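Side-chain contacts in annexin A8 (Homo sapiens, PDB 1W3W), which binds calcium and phospholipids such as phosphatidylserine and acts as an anticoagulant by indirectly inhibiting the thromboplastin-specific complex of the blood coagulation cascade: residues 24-29 with 49-54; 100-105 with 117-122; 180-185 with 206-211. All blocks are in the same frame, centred on the assembly; numbering follows the deposited sequence.

Contact 1: residues 24-29 with 49-54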
loop_
_atom_site.group_PDB
_atom_site.type_symbol
_atom_site.label_atom_id
_atom_site.label_comp_id
_atom_site.label_asym_id
_atom_site.label_seq_id
_atom_site.Cartn_x
_atom_site.Cartn_y
_atom_site.Cartn_z
ATOM N N ASP A 24 -29.741 -6.671 -0.126
ATOM C CA ASP A 24 -30.628 -6.644 -1.287
ATOM C C ASP A 24 -31.052 -5.243 -1.725
ATOM O O ASP A 24 -30.990 -4.944 -2.902
ATOM C CB ASP A 24 -31.867 -7.537 -1.055
ATOM C CG ASP A 24 -31.537 -9.027 -1.043
ATOM O OD1 ASP A 24 -30.399 -9.436 -1.384
ATOM O OD2 ASP A 24 -32.379 -9.874 -0.709
ATOM N N PRO A 25 -31.488 -4.375 -0.811
ATOM C CA PRO A 25 -31.849 -3.001 -1.194
ATOM C C PRO A 25 -30.703 -2.216 -1.817
ATOM O O PRO A 25 -30.917 -1.506 -2.781
ATOM C CB PRO A 25 -32.254 -2.348 0.135
ATOM C CG PRO A 25 -32.573 -3.478 1.057
ATOM C CD PRO A 25 -31.730 -4.635 0.619
ATOM N N ASP A 26 -29.499 -2.347 -1.268
ATOM C CA ASP A 26 -28.329 -1.688 -1.846
ATOM C C ASP A 26 -28.060 -2.177 -3.281
ATOM O O ASP A 26 -27.742 -1.386 -4.160
ATOM C CB ASP A 26 -27.097 -1.925 -0.973
ATOM C CG ASP A 26 -27.078 -1.050 0.277
ATOM O OD1 ASP A 26 -26.413 -1.433 1.255
ATOM O OD2 ASP A 26 -27.679 0.034 0.375
ATOM N N ALA A 27 -28.174 -3.475 -3.503
ATOM C CA ALA A 27 -28.007 -4.037 -4.843
ATOM C C ALA A 27 -29.029 -3.425 -5.781
ATOM O O ALA A 27 -28.711 -3.058 -6.900
ATOM C CB ALA A 27 -28.150 -5.564 -4.812
ATOM N N GLU A 28 -30.266 -3.294 -5.313
ATOM C CA GLU A 28 -31.316 -2.663 -6.105
ATOM C C GLU A 28 -31.050 -1.189 -6.387
ATOM O O GLU A 28 -31.318 -0.712 -7.483
ATOM C CB GLU A 28 -32.681 -2.821 -5.430
ATOM C CG GLU A 28 -33.836 -2.596 -6.390
ATOM C CD GLU A 28 -35.177 -2.669 -5.701
ATOM O OE1 GLU A 28 -35.379 -1.914 -4.735
ATOM O OE2 GLU A 28 -36.020 -3.486 -6.126
ATOM N N THR A 29 -30.506 -0.465 -5.417
ATOM C CA THR A 29 -30.129 0.910 -5.661
ATOM C C THR A 29 -29.098 1.012 -6.781
ATOM O O THR A 29 -29.209 1.864 -7.646
ATOM C CB THR A 29 -29.564 1.530 -4.388
ATOM O OG1 THR A 29 -30.581 1.570 -3.393
ATOM C CG2 THR A 29 -29.212 2.989 -4.611
ATOM N N THR A 49 -19.175 3.785 -1.013
ATOM C CA THR A 49 -18.251 4.414 -0.042
ATOM C C THR A 49 -18.761 4.465 1.387
ATOM O O THR A 49 -18.001 4.827 2.272
ATOM C CB THR A 49 -17.849 5.848 -0.438
ATOM O OG1 THR A 49 -18.988 6.725 -0.354
ATOM C CG2 THR A 49 -17.356 5.911 -1.866
ATOM N N LYS A 50 -20.030 4.136 1.621
ATOM C CA LYS A 50 -20.588 4.119 2.967
ATOM C C LYS A 50 -20.809 2.716 3.521
ATOM O O LYS A 50 -21.288 2.577 4.633
ATOM C CB LYS A 50 -21.913 4.901 3.010
ATOM C CG LYS A 50 -21.767 6.405 2.757
ATOM C CD LYS A 50 -20.885 7.067 3.808
ATOM C CE LYS A 50 -20.688 8.573 3.565
ATOM N NZ LYS A 50 -19.347 9.013 4.077
ATOM N N ARG A 51 -20.491 1.680 2.757
ATOM C CA ARG A 51 -20.541 0.311 3.247
ATOM C C ARG A 51 -19.122 -0.229 3.356
ATOM O O ARG A 51 -18.230 0.228 2.678
ATOM C CB ARG A 51 -21.354 -0.583 2.305
ATOM C CG ARG A 51 -22.808 -0.157 2.104
ATOM C CD ARG A 51 -23.718 -0.317 3.332
ATOM N NE ARG A 51 -25.072 0.068 2.946
ATOM C CZ ARG A 51 -25.608 1.272 3.120
ATOM N NH1 ARG A 51 -24.969 2.232 3.779
ATOM N NH2 ARG A 51 -26.828 1.504 2.660
ATOM N N SER A 52 -18.915 -1.207 4.215
ATOM C CA SER A 52 -17.603 -1.818 4.381
ATOM C C SER A 52 -17.298 -2.760 3.221
ATOM O O SER A 52 -18.186 -3.153 2.465
ATOM C CB SER A 52 -17.555 -2.577 5.699
ATOM O OG SER A 52 -18.350 -3.748 5.639
ATOM N N ASN A 53 -16.042 -3.163 3.113
ATOM C CA ASN A 53 -15.630 -4.045 2.044
ATOM C C ASN A 53 -16.450 -5.333 2.059
ATOM O O ASN A 53 -16.923 -5.795 1.018
ATOM C CB ASN A 53 -14.132 -4.322 2.146
ATOM C CG ASN A 53 -13.619 -5.101 0.980
ATOM O OD1 ASN A 53 -13.904 -6.284 0.861
ATOM N ND2 ASN A 53 -12.882 -4.444 0.091
ATOM N N THR A 54 -16.667 -5.896 3.246
ATOM C CA THR A 54 -17.365 -7.165 3.346
ATOM C C THR A 54 -18.826 -7.000 2.956
ATOM O O THR A 54 -19.375 -7.853 2.274
ATOM C CB THR A 54 -17.173 -7.774 4.755
ATOM O OG1 THR A 54 -15.787 -8.132 4.901
ATOM C CG2 THR A 54 -17.895 -9.101 4.883
#
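Asp26 OD1 takes a hydrogen bond from Arg51 NE at 2.6 Å, the shorter half of a two-pronged salt bridge. The pair lies in the first annexin repeat. It ties the first helix of that repeat, 24-34, to the turn between helices 41-48 and 53-67. The second prong runs from Arg51 NH2 to Asp26 OD2 at 2.8 Å. The guanidinium therefore meets the carboxylate side-on, through its NE edge, with one nitrogen for each oxygen. Both oxygens are met on their syn sides. The match is not flat, because the two planes are turned 39° apart. NE meets OD1 from outside the carboxylate plane, and OD2 lies tilted from the guanidinium plane. The NE bond is the straighter one, with an N-H...O angle of 157°; the NH2 bond is more bent.

The side chains come from opposite directions. The Arg51 chain bends at chi2 (-69°) and then runs extended through chi3, which carries NE out to the acid. Phe21 touches both partners. Val47 and Ile59 pack on the buried Asp26, and the arginine probably offsets its charge. Just past Arg51, Ser52 is the N-cap of helix 53-67. Arg51 CD lies alongside the oxygen that NE binds, 3.6 Å from Asp26 OD1.

Contact 2: residues 100-105 with 117-122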
loop_
_atom_site.group_PDB
_atom_site.type_symbol
_atom_site.label_atom_id
_atom_site.label_comp_id
_atom_site.label_asym_id
_atom_site.label_seq_id
_atom_site.Cartn_x
_atom_site.Cartn_y
_atom_site.Cartn_z
ATOM N N LYS A 100 -3.745 -7.738 -7.384
ATOM C CA LYS A 100 -4.083 -7.087 -8.641
ATOM C C LYS A 100 -3.146 -5.912 -8.919
ATOM O O LYS A 100 -2.647 -5.774 -10.032
ATOM C CB LYS A 100 -5.534 -6.613 -8.649
ATOM C CG LYS A 100 -5.971 -5.886 -9.950
ATOM C CD LYS A 100 -6.583 -4.525 -9.646
ATOM C CE LYS A 100 -7.361 -3.956 -10.847
ATOM N NZ LYS A 100 -6.510 -3.836 -12.062
ATOM N N GLU A 101 -2.902 -5.075 -7.911
ATOM C CA GLU A 101 -1.981 -3.957 -8.059
ATOM C C GLU A 101 -0.566 -4.417 -8.441
ATOM O O GLU A 101 0.082 -3.796 -9.278
ATOM C CB GLU A 101 -1.944 -3.118 -6.779
ATOM C CG GLU A 101 -3.223 -2.344 -6.539
ATOM C CD GLU A 101 -3.426 -1.223 -7.538
ATOM O OE1 GLU A 101 -4.483 -1.200 -8.187
ATOM O OE2 GLU A 101 -2.537 -0.362 -7.673
ATOM N N LEU A 102 -0.093 -5.490 -7.822
ATOM C CA LEU A 102 1.247 -6.005 -8.109
ATOM C C LEU A 102 1.327 -6.557 -9.548
ATOM O O LEU A 102 2.300 -6.319 -10.267
ATOM C CB LEU A 102 1.633 -7.097 -7.105
ATOM C CG LEU A 102 1.916 -6.626 -5.673
ATOM C CD1 LEU A 102 1.918 -7.799 -4.703
ATOM C CD2 LEU A 102 3.235 -5.867 -5.588
ATOM N N HIS A 103 0.289 -7.280 -9.954
ATOM C CA HIS A 103 0.189 -7.803 -11.328
ATOM C C HIS A 103 0.204 -6.667 -12.338
ATOM O O HIS A 103 0.957 -6.719 -13.310
ATOM C CB HIS A 103 -1.091 -8.616 -11.497
ATOM C CG HIS A 103 -1.214 -9.311 -12.825
ATOM N ND1 HIS A 103 -0.619 -10.528 -13.089
ATOM C CD2 HIS A 103 -1.898 -8.978 -13.946
ATOM C CE1 HIS A 103 -0.931 -10.914 -14.316
ATOM N NE2 HIS A 103 -1.704 -9.989 -14.858
ATOM N N ASP A 104 -0.626 -5.648 -12.101
ATOM C CA ASP A 104 -0.682 -4.483 -12.965
ATOM C C ASP A 104 0.667 -3.776 -13.042
ATOM O O ASP A 104 1.020 -3.239 -14.086
ATOM C CB ASP A 104 -1.722 -3.467 -12.494
ATOM C CG ASP A 104 -3.146 -3.909 -12.733
ATOM O OD1 ASP A 104 -3.383 -4.972 -13.361
ATOM O OD2 ASP A 104 -4.101 -3.252 -12.276
ATOM N N ALA A 105 1.416 -3.766 -11.941
ATOM C CA ALA A 105 2.715 -3.104 -11.914
ATOM C C ALA A 105 3.721 -3.761 -12.852
ATOM O O ALA A 105 4.647 -3.097 -13.306
ATOM C CB ALA A 105 3.281 -3.069 -10.505
ATOM N N ILE A 117 7.556 -1.975 -4.226
ATOM C CA ILE A 117 8.267 -1.603 -2.995
ATOM C C ILE A 117 7.293 -1.285 -1.849
ATOM O O ILE A 117 7.437 -1.786 -0.729
ATOM C CB ILE A 117 9.179 -0.371 -3.279
ATOM C CG1 ILE A 117 10.382 -0.794 -4.135
ATOM C CG2 ILE A 117 9.632 0.298 -1.983
ATOM C CD1 ILE A 117 11.076 0.339 -4.879
ATOM N N GLU A 118 6.317 -0.431 -2.147
ATOM C CA GLU A 118 5.334 0.025 -1.168
ATOM C C GLU A 118 4.613 -1.146 -0.543
ATOM O O GLU A 118 4.513 -1.240 0.673
ATOM C CB GLU A 118 4.337 0.979 -1.844
ATOM C CG GLU A 118 3.098 1.330 -1.033
ATOM C CD GLU A 118 1.990 1.863 -1.925
ATOM O OE1 GLU A 118 2.143 2.967 -2.469
ATOM O OE2 GLU A 118 0.972 1.174 -2.084
ATOM N N ILE A 119 4.092 -2.034 -1.370
ATOM C CA ILE A 119 3.306 -3.137 -0.854
ATOM C C ILE A 119 4.178 -4.127 -0.082
ATOM O O ILE A 119 3.832 -4.513 1.048
ATOM C CB ILE A 119 2.521 -3.831 -1.966
ATOM C CG1 ILE A 119 1.502 -2.851 -2.545
ATOM C CG2 ILE A 119 1.805 -5.047 -1.408
ATOM C CD1 ILE A 119 0.734 -3.388 -3.718
ATOM N N LEU A 120 5.313 -4.514 -0.655
ATOM C CA LEU A 120 6.153 -5.523 -0.007
ATOM C C LEU A 120 6.764 -5.033 1.319
ATOM O O LEU A 120 6.934 -5.814 2.257
ATOM C CB LEU A 120 7.241 -6.046 -0.956
ATOM C CG LEU A 120 6.828 -7.261 -1.806
ATOM C CD1 LEU A 120 5.531 -7.032 -2.548
ATOM C CD2 LEU A 120 7.924 -7.672 -2.782
ATOM N N ALA A 121 7.081 -3.749 1.405
ATOM C CA ALA A 121 7.687 -3.200 2.615
ATOM C C ALA A 121 6.684 -2.869 3.716
ATOM O O ALA A 121 7.028 -2.910 4.906
ATOM C CB ALA A 121 8.513 -1.989 2.274
ATOM N N SER A 122 5.451 -2.546 3.356
ATOM C CA SER A 122 4.504 -2.024 4.345
ATOM C C SER A 122 3.544 -3.089 4.866
ATOM O O SER A 122 2.841 -2.863 5.837
ATOM C CB SER A 122 3.727 -0.842 3.769
ATOM O OG SER A 122 2.904 -1.261 2.696
#
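Leu102 and Ile119 make the main apolar contact between helices 96-107 and 113-122. The terminal methyl CD1 of Ile119 lies 4.0 Å from Leu102 CG and equally close to Leu102 CD2. Ile119 reaches this place because CG1 stands anti to the carbonyl carbon (chi1 -64°) and CD1 continues extended. The same methyl comes within 4.1 Å of Glu101 CB, so it touches two successive residues of the facing helix. Leu120 adds a second apolar contact, with its CD1 4.0 Å from Leu102 CD2. Leu102 thus meets two neighbours on the other helix. Leu159 and Leu163 of helix 153-163 also pack on Leu120.

No hydrogen bond crosses between the segments. The acids find their partners outside the two segments. Glu101 OE2 and Glu118 OE2 both form salt bridges with Arg278 of helix 273-283, which probably eases the repulsion between the two acids. Glu118 OE1 pairs with Arg261. Within its own helix, Ser122 OG bonds Glu118 O at 2.6 Å, and Ser122 N reaches that oxygen from the opposite face of the carbonyl plane.

The segment axes pass 10.7 Å apart and run roughly antiparallel, at 141°. This is the pairing of the first two helices of an annexin repeat, here the second repeat.

Contact 3: residues 180-185 with 206-211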
loop_
_atom_site.group_PDB
_atom_site.type_symbol
_atom_site.label_atom_id
_atom_site.label_comp_id
_atom_site.label_asym_id
_atom_site.label_seq_id
_atom_site.Cartn_x
_atom_site.Cartn_y
_atom_site.Cartn_z
ATOM N N LEU A 180 24.017 -4.906 18.442
ATOM C CA LEU A 180 25.279 -4.184 18.340
ATOM C C LEU A 180 26.117 -4.660 17.160
ATOM O O LEU A 180 26.690 -3.842 16.435
ATOM C CB LEU A 180 26.090 -4.290 19.643
ATOM C CG LEU A 180 27.357 -3.431 19.700
ATOM C CD1 LEU A 180 27.017 -1.941 19.605
ATOM C CD2 LEU A 180 28.175 -3.704 20.953
ATOM N N GLN A 181 26.176 -5.978 16.961
ATOM C CA GLN A 181 26.880 -6.541 15.817
ATOM C C GLN A 181 26.248 -6.109 14.485
ATOM O O GLN A 181 26.955 -5.787 13.541
ATOM C CB GLN A 181 26.947 -8.068 15.887
ATOM C CG GLN A 181 27.949 -8.663 14.885
ATOM C CD GLN A 181 29.376 -8.067 15.033
ATOM O OE1 GLN A 181 29.961 -8.118 16.120
ATOM N NE2 GLN A 181 29.922 -7.503 13.940
ATOM N N ASP A 182 24.927 -6.121 14.412
ATOM C CA ASP A 182 24.231 -5.639 13.229
ATOM C C ASP A 182 24.572 -4.174 12.951
ATOM O O ASP A 182 24.837 -3.826 11.812
ATOM C CB ASP A 182 22.721 -5.808 13.374
ATOM C CG ASP A 182 22.270 -7.227 13.138
ATOM O OD1 ASP A 182 21.076 -7.497 13.406
ATOM O OD2 ASP A 182 23.028 -8.130 12.698
ATOM N N ALA A 183 24.590 -3.334 13.978
ATOM C CA ALA A 183 24.909 -1.921 13.803
ATOM C C ALA A 183 26.374 -1.727 13.382
ATOM O O ALA A 183 26.684 -0.903 12.522
ATOM C CB ALA A 183 24.624 -1.167 15.057
ATOM N N GLN A 184 27.264 -2.501 13.983
ATOM C CA GLN A 184 28.665 -2.506 13.601
ATOM C C GLN A 184 28.829 -2.936 12.143
ATOM O O GLN A 184 29.601 -2.337 11.418
ATOM C CB GLN A 184 29.463 -3.439 14.528
ATOM C CG GLN A 184 30.978 -3.306 14.405
ATOM C CD GLN A 184 31.478 -1.932 14.849
ATOM O OE1 GLN A 184 32.095 -1.199 14.065
ATOM N NE2 GLN A 184 31.211 -1.585 16.110
ATOM N N ASP A 185 28.085 -3.951 11.711
ATOM C CA ASP A 185 28.173 -4.436 10.328
ATOM C C ASP A 185 27.638 -3.426 9.323
ATOM O O ASP A 185 28.160 -3.335 8.219
ATOM C CB ASP A 185 27.396 -5.739 10.143
ATOM C CG ASP A 185 28.069 -6.925 10.798
ATOM O OD1 ASP A 185 27.415 -7.985 10.870
ATOM O OD2 ASP A 185 29.216 -6.879 11.299
ATOM N N CYS A 206 16.008 -6.745 5.928
ATOM C CA CYS A 206 14.916 -7.625 5.498
ATOM C C CYS A 206 14.658 -8.851 6.397
ATOM O O CYS A 206 13.522 -9.296 6.488
ATOM C CB CYS A 206 15.057 -8.000 4.002
ATOM S SG CYS A 206 16.438 -9.072 3.500
ATOM N N THR A 207 15.663 -9.356 7.114
ATOM C CA THR A 207 15.476 -10.557 7.959
ATOM C C THR A 207 15.237 -10.290 9.453
ATOM O O THR A 207 14.745 -11.165 10.155
ATOM C CB THR A 207 16.665 -11.543 7.808
ATOM O OG1 THR A 207 17.878 -10.930 8.255
ATOM C CG2 THR A 207 16.917 -11.866 6.342
ATOM N N ARG A 208 15.575 -9.105 9.948
ATOM C CA ARG A 208 15.383 -8.801 11.372
ATOM C C ARG A 208 13.989 -8.286 11.647
ATOM O O ARG A 208 13.361 -7.693 10.791
ATOM C CB ARG A 208 16.396 -7.761 11.847
ATOM C CG ARG A 208 17.820 -8.188 11.652
ATOM C CD ARG A 208 18.212 -9.404 12.459
ATOM N NE ARG A 208 19.652 -9.587 12.375
ATOM C CZ ARG A 208 20.276 -10.626 11.814
ATOM N NH1 ARG A 208 19.603 -11.666 11.315
ATOM N NH2 ARG A 208 21.604 -10.639 11.788
ATOM N N SER A 209 13.520 -8.489 12.865
ATOM C CA SER A 209 12.232 -7.966 13.276
ATOM C C SER A 209 12.262 -6.450 13.419
ATOM O O SER A 209 13.329 -5.863 13.586
ATOM C CB SER A 209 11.829 -8.591 14.609
ATOM O OG SER A 209 12.657 -8.143 15.663
ATOM N N ALA A 210 11.084 -5.827 13.355
ATOM C CA ALA A 210 10.960 -4.378 13.531
ATOM C C ALA A 210 11.542 -3.918 14.863
ATOM O O ALA A 210 12.236 -2.917 14.933
ATOM C CB ALA A 210 9.500 -3.947 13.426
ATOM N N THR A 211 11.256 -4.664 15.924
ATOM C CA THR A 211 11.715 -4.303 17.258
ATOM C C THR A 211 13.247 -4.358 17.392
ATOM O O THR A 211 13.876 -3.501 18.026
ATOM C CB THR A 211 11.054 -5.263 18.273
ATOM O OG1 THR A 211 9.620 -5.167 18.152
ATOM C CG2 THR A 211 11.349 -4.834 19.692
#
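Asp182 and Arg208 join through a bidentate salt bridge inside the third annexin repeat. It links helix 176-191, the first of this all-helical repeat, to the turn between helices 198-207 and 210-224. Arg208 NE gives its hydrogen to Asp182 OD1 at 2.7 Å. Arg208 NH2 gives one to Asp182 OD2 at 3.0 Å. The NE bond is nearly straight, at 173°, and the NH2 bond almost as straight. The guanidinium and carboxylate planes are only 19° apart, so the groups meet edge to edge and almost flat. OD2 uses its syn lone pair, while NE approaches OD1 on the syn side, slightly out of the carboxylate plane. The Arg208 chain bends at chi2 and then runs extended through chi3, carrying NE to the acid. Asp182 OD1 also has a hydrogen bond with His212 NE2. With NH2 on OD2, three bonds hold the carboxylate, which should fix its rotation.

Two apolar side chains pack on the acid: Ile204 and Val216, one from each helix that flanks the turn. Cys206 forms a disulfide with Cys161 of helix 153-163, and Ser209 caps helix 210-224 by bonding His212 N.

A further polar bond stays within helix 176-191. Gln181 NE2 reaches Asp185 OD2 at 2.8 Å, one turn further along. The acceptor lies in the amide plane of Gln181, but the nitrogen stands above the carboxylate plane of Asp185, 41° out of it.

Overall arrangement
The three contacts lie in three successive annexin repeats and do not touch one another. Contacts 1 and 3 hold equivalent elements of the first and third repeats. Each joins the first helix to the turn between the second and third by an aspartate-arginine pair. They sit on opposite sides of the chain's centre, with their centres about 46 Å apart, and both are partly buried. The salt bridge of contact 3 is flatter, and its bonds are straighter, than that of contact 1. Contact 2 is the buried one, with its centre about 7 Å from that of the chain. It joins the first and second helices of its repeat by aliphatic packing, without a polar bond between its segments.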